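Long-range contacts in alpha-1,3-glucanase (Bacillus circulans, PDB 5ZRU), which probably hydrolyses alpha-1,3-glucan, this chain being the catalytic unit of a longer glycoside hydrolase family 87 protein that carries calcium and zinc ions: residues Q117-D122 / R465-G470; M83-N88 / D126-G131; I401-R406 / I425-G430. All coordinates share one frame; numbering follows the deposited sequence.

Contact 3 is the buried one: two successive coils of the D2 beta-helix lie in parallel register, joined by backbone hydrogen bonds and, at Ile401 and Ile425, by isoleucine set over isoleucine. Contacts 1 and 2 lie at the surface. Contact 2 stays within D1 and joins two loops through proline C-H groups, carbonyl oxygens and water, without a direct hydrogen bond. Contact 1 brings D1 and D2 together, with one apolar pair and one tyrosine-carboxylate bond. Contacts 1 and 2 meet where Tyr118 of the strand 117-119 bonds Asp85, and contacts 1 and 3 meet where Arg406 packs against Leu467. Contacts 2 and 3 do not touch.

Contact 1. Residues Q117-D122 / R465-G470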
loop_
_atom_site.group_PDB
_atom_site.type_symbol
_atom_site.label_atom_id
_atom_site.label_comp_id
_atom_site.label_asym_id
_atom_site.label_seq_id
_atom_site.Cartn_x
_atom_site.Cartn_y
_atom_site.Cartn_z
ATOM N N GLN A 117 4.577 11.874 -8.843
ATOM C CA GLN A 117 3.621 11.707 -9.933
ATOM C C GLN A 117 2.740 12.945 -9.971
ATOM O O GLN A 117 2.408 13.503 -8.925
ATOM C CB GLN A 117 2.743 10.462 -9.739
ATOM C CG GLN A 117 3.491 9.144 -9.859
ATOM C CD GLN A 117 3.675 8.748 -11.309
ATOM O OE1 GLN A 117 2.791 8.134 -11.897
ATOM N NE2 GLN A 117 4.822 9.103 -11.895
ATOM N N TYR A 118 2.336 13.362 -11.178
ATOM C CA TYR A 118 1.756 14.689 -11.358
ATOM C C TYR A 118 0.386 14.598 -12.026
ATOM O O TYR A 118 0.204 13.851 -12.990
ATOM C CB TYR A 118 2.715 15.579 -12.174
ATOM C CG TYR A 118 4.064 15.777 -11.508
ATOM C CD1 TYR A 118 4.271 16.828 -10.614
ATOM C CD2 TYR A 118 5.134 14.915 -11.774
ATOM C CE1 TYR A 118 5.498 17.016 -10.005
ATOM C CE2 TYR A 118 6.370 15.096 -11.170
ATOM C CZ TYR A 118 6.544 16.148 -10.283
ATOM O OH TYR A 118 7.764 16.331 -9.680
ATOM N N PHE A 119 -0.576 15.372 -11.517
ATOM C CA PHE A 119 -1.975 15.197 -11.902
ATOM C C PHE A 119 -2.589 16.493 -12.410
ATOM O O PHE A 119 -2.735 17.457 -11.652
ATOM C CB PHE A 119 -2.785 14.647 -10.726
ATOM C CG PHE A 119 -2.423 13.229 -10.379
ATOM C CD1 PHE A 119 -3.034 12.165 -11.032
ATOM C CD2 PHE A 119 -1.429 12.962 -9.444
ATOM C CE1 PHE A 119 -2.681 10.848 -10.739
ATOM C CE2 PHE A 119 -1.068 11.648 -9.139
ATOM C CZ PHE A 119 -1.690 10.591 -9.791
ATOM N N SER A 120 -2.970 16.500 -13.686
ATOM C CA SER A 120 -3.892 17.489 -14.235
ATOM C C SER A 120 -5.204 16.852 -14.668
ATOM O O SER A 120 -6.090 17.543 -15.186
ATOM C CB SER A 120 -3.243 18.226 -15.411
ATOM O OG SER A 120 -2.753 17.307 -16.367
ATOM N N SER A 121 -5.336 15.549 -14.464
ATOM C CA SER A 121 -6.524 14.759 -14.733
ATOM C C SER A 121 -6.472 13.563 -13.795
ATOM O O SER A 121 -5.649 13.516 -12.872
ATOM C CB SER A 121 -6.570 14.322 -16.206
ATOM O OG SER A 121 -5.531 13.384 -16.471
ATOM N N ASP A 122 -7.315 12.566 -14.052
ATOM C CA ASP A 122 -7.250 11.338 -13.271
ATOM C C ASP A 122 -6.186 10.369 -13.779
ATOM O O ASP A 122 -6.153 9.217 -13.336
ATOM C CB ASP A 122 -8.616 10.646 -13.235
ATOM C CG ASP A 122 -9.078 10.163 -14.601
ATOM O OD1 ASP A 122 -8.382 10.404 -15.616
ATOM O OD2 ASP A 122 -10.162 9.541 -14.649
ATOM N N ARG A 465 -10.835 16.731 -1.988
ATOM C CA ARG A 465 -10.268 16.891 -3.336
ATOM C C ARG A 465 -9.663 15.577 -3.835
ATOM O O ARG A 465 -8.458 15.342 -3.696
ATOM C CB ARG A 465 -9.238 18.007 -3.351
ATOM C CG ARG A 465 -8.868 18.403 -4.769
ATOM C CD ARG A 465 -7.699 19.345 -4.816
ATOM N NE ARG A 465 -7.448 19.760 -6.195
ATOM C CZ ARG A 465 -6.448 20.556 -6.556
ATOM N NH1 ARG A 465 -5.612 21.005 -5.642
ATOM N NH2 ARG A 465 -6.286 20.893 -7.829
ATOM N N ASP A 466 -10.493 14.741 -4.450
ATOM C CA ASP A 466 -9.974 13.605 -5.194
ATOM C C ASP A 466 -9.481 14.114 -6.548
ATOM O O ASP A 466 -9.340 15.322 -6.763
ATOM C CB ASP A 466 -11.016 12.489 -5.291
ATOM C CG ASP A 466 -12.243 12.866 -6.111
ATOM O OD1 ASP A 466 -12.295 13.969 -6.690
ATOM O OD2 ASP A 466 -13.160 12.017 -6.191
ATOM N N LEU A 467 -9.220 13.207 -7.484
ATOM C CA LEU A 467 -8.684 13.634 -8.773
ATOM C C LEU A 467 -9.742 14.246 -9.683
ATOM O O LEU A 467 -9.397 14.707 -10.779
ATOM C CB LEU A 467 -7.998 12.457 -9.466
ATOM C CG LEU A 467 -6.751 11.978 -8.706
ATOM C CD1 LEU A 467 -6.122 10.799 -9.420
ATOM C CD2 LEU A 467 -5.743 13.120 -8.580
ATOM N N TYR A 468 -11.009 14.240 -9.258
ATOM C CA TYR A 468 -12.101 14.947 -9.917
ATOM C C TYR A 468 -12.471 16.222 -9.163
ATOM O O TYR A 468 -13.547 16.791 -9.391
ATOM C CB TYR A 468 -13.307 14.017 -10.072
ATOM C CG TYR A 468 -12.871 12.716 -10.684
ATOM C CD1 TYR A 468 -12.607 12.631 -12.044
ATOM C CD2 TYR A 468 -12.659 11.586 -9.894
ATOM C CE1 TYR A 468 -12.158 11.456 -12.610
ATOM C CE2 TYR A 468 -12.226 10.397 -10.456
ATOM C CZ TYR A 468 -11.971 10.340 -11.812
ATOM O OH TYR A 468 -11.528 9.166 -12.383
ATOM N N ASN A 469 -11.583 16.679 -8.280
ATOM C CA ASN A 469 -11.784 17.908 -7.511
ATOM C C ASN A 469 -13.046 17.830 -6.655
ATOM O O ASN A 469 -13.740 18.828 -6.452
ATOM C CB ASN A 469 -11.828 19.126 -8.437
ATOM C CG ASN A 469 -10.451 19.600 -8.849
ATOM O OD1 ASN A 469 -9.440 18.944 -8.581
ATOM N ND2 ASN A 469 -10.401 20.760 -9.507
ATOM N N GLY A 470 -13.351 16.633 -6.135
ATOM C CA GLY A 470 -14.548 16.435 -5.349
ATOM C C GLY A 470 -14.273 15.718 -4.040
ATOM O O GLY A 470 -13.218 15.102 -3.840
HETATM O O HOH W 1 -6.771 15.957 -11.290
#
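Leu467 sets both its methyl groups against the ring of Phe119. Leu467 CD2 lies off-centre over the ring in a CH-pi contact, 4.2 Å from its centroid, while Leu467 CD1 comes in obliquely, 3.7 Å from Phe119 CE1. A leucine suits the place because its forked end offers a flat ring two methyls at once. Its CG is anti to its own carbonyl carbon (chi1 -66°), and the two methyls it carries meet the ring.

The carbonyl oxygen of Leu467 is used in the polar part of the contact: one water donates to Leu467 O at 3.0 Å and, weakly, to Ser121 O. The direct bond runs from Tyr468 OH to Asp122 OD2, 2.7 Å long, and uses the anti lone pair of the carboxylate. OD2 stands at the edge of the tyrosine ring, the carboxylate and ring planes 76° apart, and Asp122 CB rests 3.7 Å from Tyr468 CZ. An alanine in place of Asp122 would probably leave the Tyr468 hydroxyl without this acceptor and the ring freer to swing.

Leu467 and Tyr468 are presented by a type I turn, Asp466 to Asn469. Asp466 OD1 steadies it, accepting from Tyr468 N in an Asx turn and from Gly470 N on the opposite face of the carboxylate, while OD2 forms a salt bridge with Arg472.

The strand 117-119 belongs to D1, paired with strands 124-125 and 132-144, and Phe119 also packs on Leu134. The turn belongs to a D2 loop between strands 451-459 and 475-478, so the contact joins the two domains close to the zinc ligand His123.

Contact 2. Residues M83-N88 / D126-G131; sequences MPDSAN and DTPAGG
Asp85 is the first residue of the 83-88 loop to meet Pro128, its OD2 lying 4.0 Å from Pro128 CG. CB points toward the other loop and CG is anti to the backbone N (chi1 -161°); OD2 also takes a hydrogen bond from Tyr118 OH. A water lies 2.7 Å from Asp85 OD2 and is also close to Asp126 O. At Ser86 the backbone carbonyl makes the contact, Ser86 O standing 3.5 Å from Pro128 CG. Its hydroxyl turns back within the loop, donating to Asn88 OD1 at 2.6 Å and so bracing the bend. Ala87 O comes nearer still, 3.4 Å from Pro128 CD, and accepts from a second water that in turn accepts from Ala129 N. Last, Asn88 O approaches the methyl of Thr127, 3.5 Å from Thr127 CG2.

Across the way Thr127 O receives Gly130 N, closing the short 3-10 turn that begins at Pro128. Proline suits that first turn, where no N-H is needed, and its ring offers CG and CD to the carbonyls, the CD hydrogens probably slightly polarised by the adjoining nitrogen. Direct hydrogen bonds being absent, two surface loops of D1 meet through carbonyl oxygens resting on proline and threonine carbons, and through bridging water, beside a bound calcium ion.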
loop_
_atom_site.group_PDB
_atom_site.type_symbol
_atom_site.label_atom_id
_atom_site.label_comp_id
_atom_site.label_asym_id
_atom_site.label_seq_id
_atom_site.Cartn_x
_atom_site.Cartn_y
_atom_site.Cartn_z
ATOM N N MET A 83 12.369 14.222 -0.961
ATOM C CA MET A 83 13.389 15.078 -1.553
ATOM C C MET A 83 12.867 15.548 -2.907
ATOM O O MET A 83 11.934 14.957 -3.451
ATOM C CB MET A 83 14.734 14.343 -1.701
ATOM C CG MET A 83 14.728 13.230 -2.745
ATOM S SD MET A 83 16.269 12.294 -2.739
ATOM C CE MET A 83 17.401 13.357 -3.629
ATOM N N PRO A 84 13.430 16.630 -3.453
ATOM C CA PRO A 84 12.842 17.212 -4.668
ATOM C C PRO A 84 13.009 16.313 -5.883
ATOM O O PRO A 84 13.961 15.534 -5.996
ATOM C CB PRO A 84 13.626 18.522 -4.859
ATOM C CG PRO A 84 14.382 18.740 -3.562
ATOM C CD PRO A 84 14.615 17.376 -3.000
ATOM N N ASP A 85 12.068 16.457 -6.810
ATOM C CA ASP A 85 12.177 15.926 -8.160
ATOM C C ASP A 85 13.083 16.829 -9.005
ATOM O O ASP A 85 13.380 17.978 -8.645
ATOM C CB ASP A 85 10.771 15.828 -8.775
ATOM C CG ASP A 85 10.687 14.888 -9.980
ATOM O OD1 ASP A 85 11.677 14.219 -10.320
ATOM O OD2 ASP A 85 9.598 14.828 -10.589
ATOM N N SER A 86 13.534 16.295 -10.133
ATOM C CA SER A 86 14.230 17.121 -11.111
ATOM C C SER A 86 13.221 17.811 -12.017
ATOM O O SER A 86 12.041 17.454 -12.059
ATOM C CB SER A 86 15.190 16.281 -11.950
ATOM O OG SER A 86 14.464 15.327 -12.714
ATOM N N ALA A 87 13.701 18.808 -12.769
ATOM C CA ALA A 87 12.810 19.520 -13.678
ATOM C C ALA A 87 12.283 18.609 -14.776
ATOM O O ALA A 87 11.147 18.781 -15.230
ATOM C CB ALA A 87 13.529 20.732 -14.284
ATOM N N ASN A 88 13.081 17.643 -15.227
ATOM C CA ASN A 88 12.622 16.733 -16.267
ATOM C C ASN A 88 11.907 15.505 -15.712
ATOM O O ASN A 88 11.614 14.575 -16.472
ATOM C CB ASN A 88 13.785 16.310 -17.174
ATOM C CG ASN A 88 14.828 15.465 -16.466
ATOM O OD1 ASN A 88 14.663 15.065 -15.316
ATOM N ND2 ASN A 88 15.919 15.184 -17.171
ATOM N N ASP A 126 4.415 12.073 -15.737
ATOM C CA ASP A 126 5.698 11.658 -15.183
ATOM C C ASP A 126 6.678 12.807 -14.972
ATOM O O ASP A 126 7.779 12.568 -14.468
ATOM C CB ASP A 126 6.335 10.598 -16.087
ATOM C CG ASP A 126 5.579 9.275 -16.052
ATOM O OD1 ASP A 126 5.166 8.854 -14.946
ATOM O OD2 ASP A 126 5.380 8.666 -17.125
ATOM N N THR A 127 6.319 14.032 -15.338
ATOM C CA THR A 127 7.181 15.192 -15.175
ATOM C C THR A 127 6.397 16.335 -14.547
ATOM O O THR A 127 5.167 16.391 -14.663
ATOM C CB THR A 127 7.774 15.673 -16.514
ATOM O OG1 THR A 127 6.799 16.457 -17.216
ATOM C CG2 THR A 127 8.221 14.495 -17.380
ATOM N N PRO A 128 7.090 17.272 -13.883
ATOM C CA PRO A 128 6.381 18.361 -13.187
ATOM C C PRO A 128 5.533 19.227 -14.102
ATOM O O PRO A 128 4.587 19.866 -13.623
ATOM C CB PRO A 128 7.520 19.176 -12.551
ATOM C CG PRO A 128 8.650 18.258 -12.464
ATOM C CD PRO A 128 8.537 17.306 -13.611
ATOM N N ALA A 129 5.831 19.270 -15.398
ATOM C CA ALA A 129 4.981 20.020 -16.313
ATOM C C ALA A 129 3.587 19.422 -16.442
ATOM O O ALA A 129 2.697 20.081 -16.992
ATOM C CB ALA A 129 5.644 20.103 -17.689
ATOM N N GLY A 130 3.370 18.206 -15.937
ATOM C CA GLY A 130 2.120 17.505 -16.125
ATOM C C GLY A 130 1.037 17.705 -15.083
ATOM O O GLY A 130 -0.035 17.102 -15.224
ATOM N N GLY A 131 1.257 18.502 -14.042
ATOM C CA GLY A 131 0.200 18.761 -13.082
ATOM C C GLY A 131 0.737 18.913 -11.665
ATOM O O GLY A 131 1.927 19.142 -11.453
HETATM O O HOH W 2 8.626 12.611 -11.831
HETATM O O HOH W 3 8.735 19.277 -16.481
#

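Contact 3. Residues I401-R406 / I425-G430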
loop_
_atom_site.group_PDB
_atom_site.type_symbol
_atom_site.label_atom_id
_atom_site.label_comp_id
_atom_site.label_asym_id
_atom_site.label_seq_id
_atom_site.Cartn_x
_atom_site.Cartn_y
_atom_site.Cartn_z
ATOM N N ILE A 401 -2.830 0.116 6.853
ATOM C CA ILE A 401 -2.885 0.684 5.513
ATOM C C ILE A 401 -2.738 2.190 5.674
ATOM O O ILE A 401 -3.669 2.865 6.133
ATOM C CB ILE A 401 -4.188 0.307 4.798
ATOM C CG1 ILE A 401 -4.325 -1.223 4.810
ATOM C CG2 ILE A 401 -4.214 0.874 3.364
ATOM C CD1 ILE A 401 -5.660 -1.733 4.366
ATOM N N GLU A 402 -1.577 2.716 5.292
ATOM C CA GLU A 402 -1.183 4.083 5.609
ATOM C C GLU A 402 -0.769 4.840 4.354
ATOM O O GLU A 402 -0.196 4.266 3.428
ATOM C CB GLU A 402 -0.009 4.089 6.594
ATOM C CG GLU A 402 -0.319 3.497 7.975
ATOM C CD GLU A 402 0.938 3.100 8.724
ATOM O OE1 GLU A 402 1.832 2.473 8.106
ATOM O OE2 GLU A 402 1.044 3.416 9.930
ATOM N N ASN A 403 -1.059 6.145 4.346
ATOM C CA ASN A 403 -0.486 7.108 3.397
ATOM C C ASN A 403 -0.868 6.829 1.946
ATOM O O ASN A 403 -0.138 7.210 1.031
ATOM C CB ASN A 403 1.036 7.187 3.521
ATOM C CG ASN A 403 1.489 7.567 4.917
ATOM O OD1 ASN A 403 2.108 6.762 5.609
ATOM N ND2 ASN A 403 1.179 8.790 5.339
ATOM N N ASN A 404 -2.008 6.169 1.720
ATOM C CA ASN A 404 -2.539 6.041 0.364
ATOM C C ASN A 404 -2.658 7.435 -0.248
ATOM O O ASN A 404 -3.115 8.366 0.415
ATOM C CB ASN A 404 -3.911 5.378 0.400
ATOM C CG ASN A 404 -4.034 4.249 -0.574
ATOM O OD1 ASN A 404 -3.553 3.157 -0.305
ATOM N ND2 ASN A 404 -4.667 4.494 -1.709
ATOM N N TRP A 405 -2.202 7.613 -1.495
ATOM C CA TRP A 405 -2.301 8.929 -2.130
ATOM C C TRP A 405 -3.219 8.940 -3.346
ATOM O O TRP A 405 -3.246 9.928 -4.087
ATOM C CB TRP A 405 -0.922 9.483 -2.499
ATOM C CG TRP A 405 0.080 8.542 -3.120
ATOM C CD1 TRP A 405 0.956 7.722 -2.463
ATOM C CD2 TRP A 405 0.337 8.365 -4.520
ATOM N NE1 TRP A 405 1.734 7.041 -3.367
ATOM C CE2 TRP A 405 1.372 7.416 -4.639
ATOM C CE3 TRP A 405 -0.211 8.913 -5.682
ATOM C CZ2 TRP A 405 1.859 6.988 -5.874
ATOM C CZ3 TRP A 405 0.283 8.496 -6.919
ATOM C CH2 TRP A 405 1.309 7.546 -7.003
ATOM N N ARG A 406 -3.972 7.873 -3.568
ATOM C CA ARG A 406 -5.025 7.886 -4.571
ATOM C C ARG A 406 -6.048 6.826 -4.201
ATOM O O ARG A 406 -5.683 5.753 -3.712
ATOM C CB ARG A 406 -4.470 7.617 -5.976
ATOM C CG ARG A 406 -5.559 7.542 -7.039
ATOM C CD ARG A 406 -4.984 7.324 -8.424
ATOM N NE ARG A 406 -6.051 7.329 -9.414
ATOM C CZ ARG A 406 -5.851 7.265 -10.723
ATOM N NH1 ARG A 406 -4.617 7.186 -11.196
ATOM N NH2 ARG A 406 -6.890 7.276 -11.556
ATOM N N ILE A 425 -6.477 2.017 9.175
ATOM C CA ILE A 425 -6.342 2.747 7.923
ATOM C C ILE A 425 -6.153 4.212 8.274
ATOM O O ILE A 425 -7.055 4.828 8.853
ATOM C CB ILE A 425 -7.567 2.552 7.008
ATOM C CG1 ILE A 425 -7.885 1.058 6.856
ATOM C CG2 ILE A 425 -7.284 3.152 5.627
ATOM C CD1 ILE A 425 -9.196 0.768 6.115
ATOM N N VAL A 426 -4.990 4.773 7.921
ATOM C CA VAL A 426 -4.553 6.066 8.448
ATOM C C VAL A 426 -4.008 6.948 7.328
ATOM O O VAL A 426 -3.234 6.488 6.484
ATOM C CB VAL A 426 -3.476 5.883 9.539
ATOM C CG1 VAL A 426 -3.132 7.228 10.200
ATOM C CG2 VAL A 426 -3.932 4.877 10.578
ATOM N N ASP A 427 -4.408 8.227 7.333
ATOM C CA ASP A 427 -3.742 9.280 6.552
ATOM C C ASP A 427 -3.878 9.096 5.034
ATOM O O ASP A 427 -2.904 9.228 4.293
ATOM C CB ASP A 427 -2.259 9.381 6.938
ATOM C CG ASP A 427 -2.050 9.957 8.320
ATOM O OD1 ASP A 427 -2.944 10.684 8.794
ATOM O OD2 ASP A 427 -0.986 9.692 8.921
ATOM N N THR A 428 -5.091 8.825 4.558
ATOM C CA THR A 428 -5.270 8.785 3.109
ATOM C C THR A 428 -5.228 10.199 2.538
ATOM O O THR A 428 -5.534 11.180 3.221
ATOM C CB THR A 428 -6.589 8.106 2.712
ATOM O OG1 THR A 428 -7.696 8.886 3.173
ATOM C CG2 THR A 428 -6.676 6.708 3.305
ATOM N N VAL A 429 -4.837 10.298 1.268
ATOM C CA VAL A 429 -4.764 11.571 0.557
ATOM C C VAL A 429 -5.574 11.445 -0.723
ATOM O O VAL A 429 -5.357 10.518 -1.508
ATOM C CB VAL A 429 -3.311 11.977 0.235
ATOM C CG1 VAL A 429 -3.299 13.215 -0.661
ATOM C CG2 VAL A 429 -2.524 12.245 1.530
ATOM N N GLY A 430 -6.503 12.377 -0.932
ATOM C CA GLY A 430 -7.294 12.362 -2.145
ATOM C C GLY A 430 -8.320 11.260 -2.213
ATOM O O GLY A 430 -8.853 10.987 -3.293
HETATM O O HOH W 4 -0.300 10.435 3.430
#
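Ile401 and Ile425 lie in register on one face of the sheet, Ile401 CB 4.3 Å from Ile425 CG2, while Glu402 and Val426 occupy the other. The short parallel strands are tied by Val426 N to Ile401 O at 2.9 Å and by Asn403 N to Val426 O at 3.1 Å. The second N-H meets its carbonyl almost head-on, with a C=O...N angle of 164°. Beyond the strands, Val429 N donates to Asn404 O, so the match in register continues through the turn.

Asn403 and Asp427 both take the left-handed helical backbone that bends each coil, a conformation asparagine and aspartate tolerate well. Their side chains lie alongside, pointing the same way. Following Asp427 outward, CB rests 3.8 Å from Asn403 ND2. CG is anti to the carbonyl carbon (chi1 -71°), and from it OD1 reaches the amides of Asn460 and Gln52, while OD2 takes the N-H of Gly51, beside the calcium ligand Ser50. Three donors thus grip the buried carboxylate. Asn403 ND2 meanwhile donates to a water, 2.9 Å away, that also sits near Asp427 O.

Further on, Val429 CB packs 3.6 Å from Asn404 O, and Gly430 adopts a positive phi that suits its lack of a side chain. These coils belong to the right-handed parallel beta-helix of D2, of the pectate lyase-like clan: strand 369-371 continues the stack beyond 400-402, and strand 451-459 beyond 424-426. D1 closes over the turn with strand 132-144, where Phe135 stacks on Trp405 and Leu134 touches both Trp405 and Val429.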